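Local coordinates for protein DegT/DnrJ/EryC1/StrS aminotransferase (PDB 4QGR) that binds pyridoxal 5'-phosphate and is probably a transaminase of the DegT/DnrJ/EryC1/StrS family, at residues A[148-153]-A[289-294]. Residues are numbered along the deposited sequence; the frame is centred on the assembly and turned at random.
Sequences GLAASY and AGNRSA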
loop_
_atom_site.group_PDB
_atom_site.type_symbol
_atom_site.label_atom_id
_atom_site.label_comp_id
_atom_site.label_asym_id
_atom_site.label_seq_id
_atom_site.Cartn_x
_atom_site.Cartn_y
_atom_site.Cartn_z
ATOM N N GLY A 148 -0.955 -15.125 -17.572
ATOM C CA GLY A 148 -0.863 -14.210 -18.744
ATOM C C GLY A 148 -1.869 -14.399 -19.819
ATOM O O GLY A 148 -1.921 -13.595 -20.779
ATOM N N LEU A 149 -2.725 -15.424 -19.675
ATOM C CA LEU A 149 -3.678 -15.809 -20.701
ATOM C C LEU A 149 -5.046 -15.199 -20.402
ATOM O O LEU A 149 -5.568 -15.407 -19.304
ATOM C CB LEU A 149 -3.812 -17.324 -20.711
ATOM C CG LEU A 149 -4.770 -17.966 -21.751
ATOM C CD1 LEU A 149 -4.257 -17.663 -23.131
ATOM C CD2 LEU A 149 -4.888 -19.470 -21.486
ATOM N N ALA A 150 -5.635 -14.469 -21.373
ATOM C CA ALA A 150 -6.894 -13.785 -21.113
ATOM C C ALA A 150 -8.025 -14.786 -20.841
ATOM O O ALA A 150 -8.148 -15.825 -21.518
ATOM C CB ALA A 150 -7.298 -12.881 -22.274
ATOM N N ALA A 151 -8.822 -14.464 -19.838
ATOM C CA ALA A 151 -10.037 -15.225 -19.511
ATOM C C ALA A 151 -11.107 -15.035 -20.605
ATOM O O ALA A 151 -10.954 -14.222 -21.541
ATOM C CB ALA A 151 -10.569 -14.790 -18.148
ATOM N N SER A 152 -12.221 -15.740 -20.457
ATOM C CA SER A 152 -13.230 -15.775 -21.518
ATOM C C SER A 152 -14.233 -14.666 -21.385
ATOM O O SER A 152 -15.357 -14.915 -20.973
ATOM C CB SER A 152 -13.925 -17.121 -21.549
ATOM O OG SER A 152 -12.993 -18.084 -21.991
ATOM N N TYR A 153 -13.822 -13.437 -21.692
ATOM C CA TYR A 153 -14.608 -12.258 -21.306
ATOM C C TYR A 153 -15.958 -12.133 -22.021
ATOM O O TYR A 153 -16.885 -11.567 -21.427
ATOM C CB TYR A 153 -13.782 -10.947 -21.441
ATOM C CG TYR A 153 -12.751 -10.937 -20.349
ATOM C CD1 TYR A 153 -13.132 -10.653 -19.033
ATOM C CD2 TYR A 153 -11.430 -11.266 -20.598
ATOM C CE1 TYR A 153 -12.219 -10.690 -17.986
ATOM C CE2 TYR A 153 -10.506 -11.314 -19.546
ATOM C CZ TYR A 153 -10.922 -11.039 -18.247
ATOM O OH TYR A 153 -10.061 -11.119 -17.145
ATOM N N ALA A 289 -5.982 -19.687 -30.955
ATOM C CA ALA A 289 -6.004 -18.730 -32.070
ATOM C C ALA A 289 -6.414 -17.344 -31.571
ATOM O O ALA A 289 -7.282 -17.279 -30.744
ATOM C CB ALA A 289 -6.998 -19.209 -33.135
ATOM N N GLY A 290 -5.815 -16.273 -32.095
ATOM C CA GLY A 290 -6.197 -14.916 -31.755
ATOM C C GLY A 290 -5.668 -14.395 -30.418
ATOM O O GLY A 290 -5.958 -13.253 -30.047
ATOM N N ASN A 291 -4.910 -15.212 -29.687
ATOM C CA ASN A 291 -4.374 -14.809 -28.396
ATOM C C ASN A 291 -2.881 -14.660 -28.417
ATOM O O ASN A 291 -2.171 -15.417 -29.085
ATOM C CB ASN A 291 -4.719 -15.822 -27.280
ATOM C CG ASN A 291 -6.180 -15.716 -26.826
ATOM O OD1 ASN A 291 -6.507 -15.158 -25.783
ATOM N ND2 ASN A 291 -7.064 -16.232 -27.651
ATOM N N ARG A 292 -2.421 -13.689 -27.654
ATOM C CA ARG A 292 -1.050 -13.641 -27.156
ATOM C C ARG A 292 -1.121 -13.633 -25.638
ATOM O O ARG A 292 -1.873 -12.856 -25.057
ATOM C CB ARG A 292 -0.327 -12.405 -27.696
ATOM C CG ARG A 292 1.155 -12.397 -27.350
ATOM C CD ARG A 292 1.871 -11.168 -27.932
ATOM N NE ARG A 292 1.622 -9.906 -27.230
ATOM C CZ ARG A 292 2.023 -8.701 -27.665
ATOM N NH1 ARG A 292 2.702 -8.581 -28.800
ATOM N NH2 ARG A 292 1.758 -7.608 -26.950
ATOM N N SER A 293 -0.398 -14.561 -24.999
ATOM C CA SER A 293 -0.282 -14.561 -23.545
ATOM C C SER A 293 0.901 -13.688 -23.104
ATOM O O SER A 293 1.915 -13.570 -23.824
ATOM C CB SER A 293 -0.048 -16.004 -23.040
ATOM O OG SER A 293 0.143 -15.972 -21.622
ATOM N N ALA A 294 0.781 -13.051 -21.933
ATOM C CA ALA A 294 1.923 -12.407 -21.336
ATOM C C ALA A 294 2.936 -13.424 -20.791
ATOM O O ALA A 294 4.068 -13.044 -20.531
ATOM C CB ALA A 294 1.510 -11.470 -20.234
HETATM O O HOH W 1 -4.517 -14.082 -24.046
HETATM O O HOH W 2 -8.346 -16.107 -24.244
#
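With OG anti to its backbone N (chi1 177°), Ser293 sets its hydroxyl against the peptide that joins Gly148 to Leu149, while Asn291, its CG roughly anti to its own carbonyl carbon (chi1 -76°), turns its amide toward Ala150. Ser293 OG lies 3.1 Å from Gly148 C. It is 3.3 Å from Gly148 O, but the angle is too poor for a hydrogen bond; OG accepts instead from Trp295 N. One residue on, the two segments are tied directly: Ala294 N donates to Gly148 O at 3.0 Å, nearly straight at the hydrogen (161°) but reaching the oxygen from above the carbonyl plane. The same oxygen receives a CA-H...O contact from Ser293, while Ala294 CB rests 3.9 Å from Gly148 CA. The positive phi of Gly148 leaves no room for a beta carbon beside the preceding carbonyl O, and that direction is filled by Ser293 OG and Ala294 N.

Farther along, water replaces direct bonding. Asn291 OD1 accepts from one water at 2.6 Å, and that water also donates to Ala150 O. A second water accepts from Ala150 N at 2.9 Å and lies between Asn291 OD1 and Arg292 O. The amide is steadied at its other end by ND2, which donates to Ala289 O.

The loop before helix 153-163, near the cofactor-binding Gln173, is thus held to edge strand 291-292 and the residues following it partly through solvent.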